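Side-chain contact in alcohol dehydrogenase, zinc-containing (Thermotoga maritima, PDB 1VJ0), which probably acts as a zinc-dependent oxidoreductase of the medium-chain alcohol dehydrogenase family, with one zinc in its active-site cleft and a second held by four cysteines: residues V59-G64 with I73-E78. Numbering follows the deposited sequence.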
loop_
_atom_site.group_PDB
_atom_site.type_symbol
_atom_site.label_atom_id
_atom_site.label_comp_id
_atom_site.label_asym_id
_atom_site.label_seq_id
_atom_site.Cartn_x
_atom_site.Cartn_y
_atom_site.Cartn_z
ATOM N N VAL A 59 9.559 31.134 18.144
ATOM C CA VAL A 59 9.653 32.538 17.840
ATOM C C VAL A 59 8.301 33.120 17.452
ATOM O O VAL A 59 7.896 34.150 17.967
ATOM C CB VAL A 59 10.688 32.805 16.714
ATOM C CG1 VAL A 59 10.625 34.246 16.260
ATOM C CG2 VAL A 59 12.101 32.439 17.202
ATOM N N HIS A 60 7.605 32.431 16.573
ATOM C CA HIS A 60 6.303 32.867 16.141
ATOM C C HIS A 60 5.288 32.893 17.263
ATOM O O HIS A 60 4.505 33.837 17.361
ATOM C CB HIS A 60 5.858 32.007 14.966
ATOM C CG HIS A 60 6.838 32.070 13.834
ATOM N ND1 HIS A 60 7.616 30.990 13.457
ATOM C CD2 HIS A 60 7.246 33.112 13.070
ATOM C CE1 HIS A 60 8.422 31.356 12.473
ATOM N NE2 HIS A 60 8.221 32.641 12.225
ATOM N N MET A 61 5.356 31.894 18.129
ATOM C CA MET A 61 4.502 31.848 19.299
ATOM C C MET A 61 4.820 33.005 20.249
ATOM O O MET A 61 3.914 33.673 20.724
ATOM C CB MET A 61 4.651 30.494 20.005
ATOM C CG MET A 61 4.071 29.251 19.256
ATOM S SD MET A 61 4.543 27.768 20.180
ATOM C CE MET A 61 5.216 26.711 18.901
ATOM N N PHE A 62 6.100 33.272 20.491
ATOM C CA PHE A 62 6.520 34.417 21.322
ATOM C C PHE A 62 5.945 35.733 20.789
ATOM O O PHE A 62 5.582 36.648 21.546
ATOM C CB PHE A 62 8.072 34.497 21.369
ATOM C CG PHE A 62 8.605 35.718 22.060
ATOM C CD1 PHE A 62 8.771 35.729 23.427
ATOM C CD2 PHE A 62 8.972 36.858 21.330
ATOM C CE1 PHE A 62 9.282 36.828 24.071
ATOM C CE2 PHE A 62 9.467 37.968 21.968
ATOM C CZ PHE A 62 9.607 37.971 23.344
ATOM N N ARG A 63 5.886 35.825 19.470
ATOM C CA ARG A 63 5.482 37.047 18.798
ATOM C C ARG A 63 3.966 37.230 18.731
ATOM O O ARG A 63 3.495 38.284 18.333
ATOM C CB ARG A 63 6.073 37.077 17.389
ATOM C CG ARG A 63 7.600 37.228 17.386
ATOM C CD ARG A 63 8.066 38.524 16.872
ATOM N NE ARG A 63 9.464 38.829 17.190
ATOM C CZ ARG A 63 9.882 39.725 18.093
ATOM N NH1 ARG A 63 9.014 40.396 18.861
ATOM N NH2 ARG A 63 11.195 39.948 18.253
ATOM N N GLY A 64 3.218 36.222 19.150
ATOM C CA GLY A 64 1.776 36.255 19.116
ATOM C C GLY A 64 1.163 35.895 17.767
ATOM O O GLY A 64 0.082 36.368 17.436
ATOM N N ILE A 73 2.123 30.846 29.424
ATOM C CA ILE A 73 2.535 29.517 28.983
ATOM C C ILE A 73 4.035 29.371 29.185
ATOM O O ILE A 73 4.778 30.343 28.991
ATOM C CB ILE A 73 2.149 29.267 27.483
ATOM C CG1 ILE A 73 2.531 27.867 27.032
ATOM C CG2 ILE A 73 2.797 30.305 26.530
ATOM C CD1 ILE A 73 2.001 27.493 25.683
ATOM N N ILE A 74 4.442 28.154 29.541
ATOM C CA ILE A 74 5.820 27.711 29.415
ATOM C C ILE A 74 6.036 27.025 28.039
ATOM O O ILE A 74 5.548 25.924 27.763
ATOM C CB ILE A 74 6.230 26.802 30.589
ATOM C CG1 ILE A 74 6.099 27.528 31.943
ATOM C CG2 ILE A 74 7.643 26.308 30.375
ATOM C CD1 ILE A 74 5.986 26.611 33.164
ATOM N N LEU A 75 6.808 27.691 27.183
ATOM C CA LEU A 75 7.070 27.186 25.858
ATOM C C LEU A 75 8.013 26.010 25.957
ATOM O O LEU A 75 8.504 25.679 27.066
ATOM C CB LEU A 75 7.655 28.271 24.957
ATOM C CG LEU A 75 6.769 29.469 24.653
ATOM C CD1 LEU A 75 7.610 30.567 24.044
ATOM C CD2 LEU A 75 5.642 29.090 23.749
ATOM N N GLY A 76 8.267 25.401 24.790
ATOM C CA GLY A 76 9.237 24.320 24.660
ATOM C C GLY A 76 8.499 23.015 24.476
ATOM O O GLY A 76 7.940 22.497 25.428
ATOM N N HIS A 77 8.490 22.494 23.257
ATOM C CA HIS A 77 7.804 21.231 22.951
ATOM C C HIS A 77 8.773 20.115 22.520
ATOM O O HIS A 77 8.353 19.045 22.043
ATOM C CB HIS A 77 6.735 21.491 21.889
ATOM C CG HIS A 77 7.259 22.121 20.640
ATOM N ND1 HIS A 77 7.300 23.489 20.454
ATOM C CD2 HIS A 77 7.748 21.567 19.500
ATOM C CE1 HIS A 77 7.820 23.751 19.263
ATOM N NE2 HIS A 77 8.103 22.602 18.667
ATOM N N GLU A 78 10.072 20.384 22.659
ATOM C CA GLU A 78 11.131 19.445 22.315
ATOM C C GLU A 78 11.950 19.202 23.616
ATOM O O GLU A 78 12.708 20.085 24.066
ATOM C CB GLU A 78 12.056 20.099 21.260
ATOM C CG GLU A 78 11.431 20.363 19.873
ATOM C CD GLU A 78 12.275 21.265 18.942
ATOM O OE1 GLU A 78 13.533 21.231 18.879
ATOM O OE2 GLU A 78 11.664 22.044 18.252
#
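Leu-75 and Met-61 meet where the chain running up to strand 78-86 passes helix 56-62, their CA atoms 8.4 Å apart. The CD2 branch of Leu-75 does the touching: it lies 4.0 Å from Met-61 SD and 4.1 Å from Met-61 CB, so the methyl rests against both ends of the CB-CG-SD run. The two side chains run antiparallel, each passing alongside the other after starting from its own backbone. Behind this methyl, the Leu-75 backbone is hydrogen-bonded to Tyr-149, and that of Gly-76 to Cys-148. Gly-76 carries the chain on to the next residue that reaches the helix. His-77 sends its ring toward the end of Met-61, whose CE stands 4.0 Å from His-77 CE1 and 4.1 Å from His-77 ND1, an oblique approach. Met-61 gets there by running extended as far as SD and then bending, chi3 -131°, which carries CE from the leucine toward the imidazole. With chi1 at 56°, CG of His-77 stands between the backbone N and the carbonyl carbon, which directs the ring toward helix 56-62; NE2 binds the zinc ion that Cys-55, Glu-78 and Cys-178 also ligate. Ser-57 and Asp-58, nearer the start of the helix, also touch the His-77 side chain. Glu-78 follows, reaching the metal through OE2 while OE1 forms a salt bridge with Lys-373. One methionine thus spans an aliphatic neighbour and a zinc ligand, and all three touching residues are buried. The join is purely van der Waals: the sulfur packs against the leucine methyl, and the terminal methyl CE against the CE1 and ND1 atoms of the imidazole, consistent with the ring, fixed at NE2 by the zinc, having an apolar neighbour at its CE1-ND1 side.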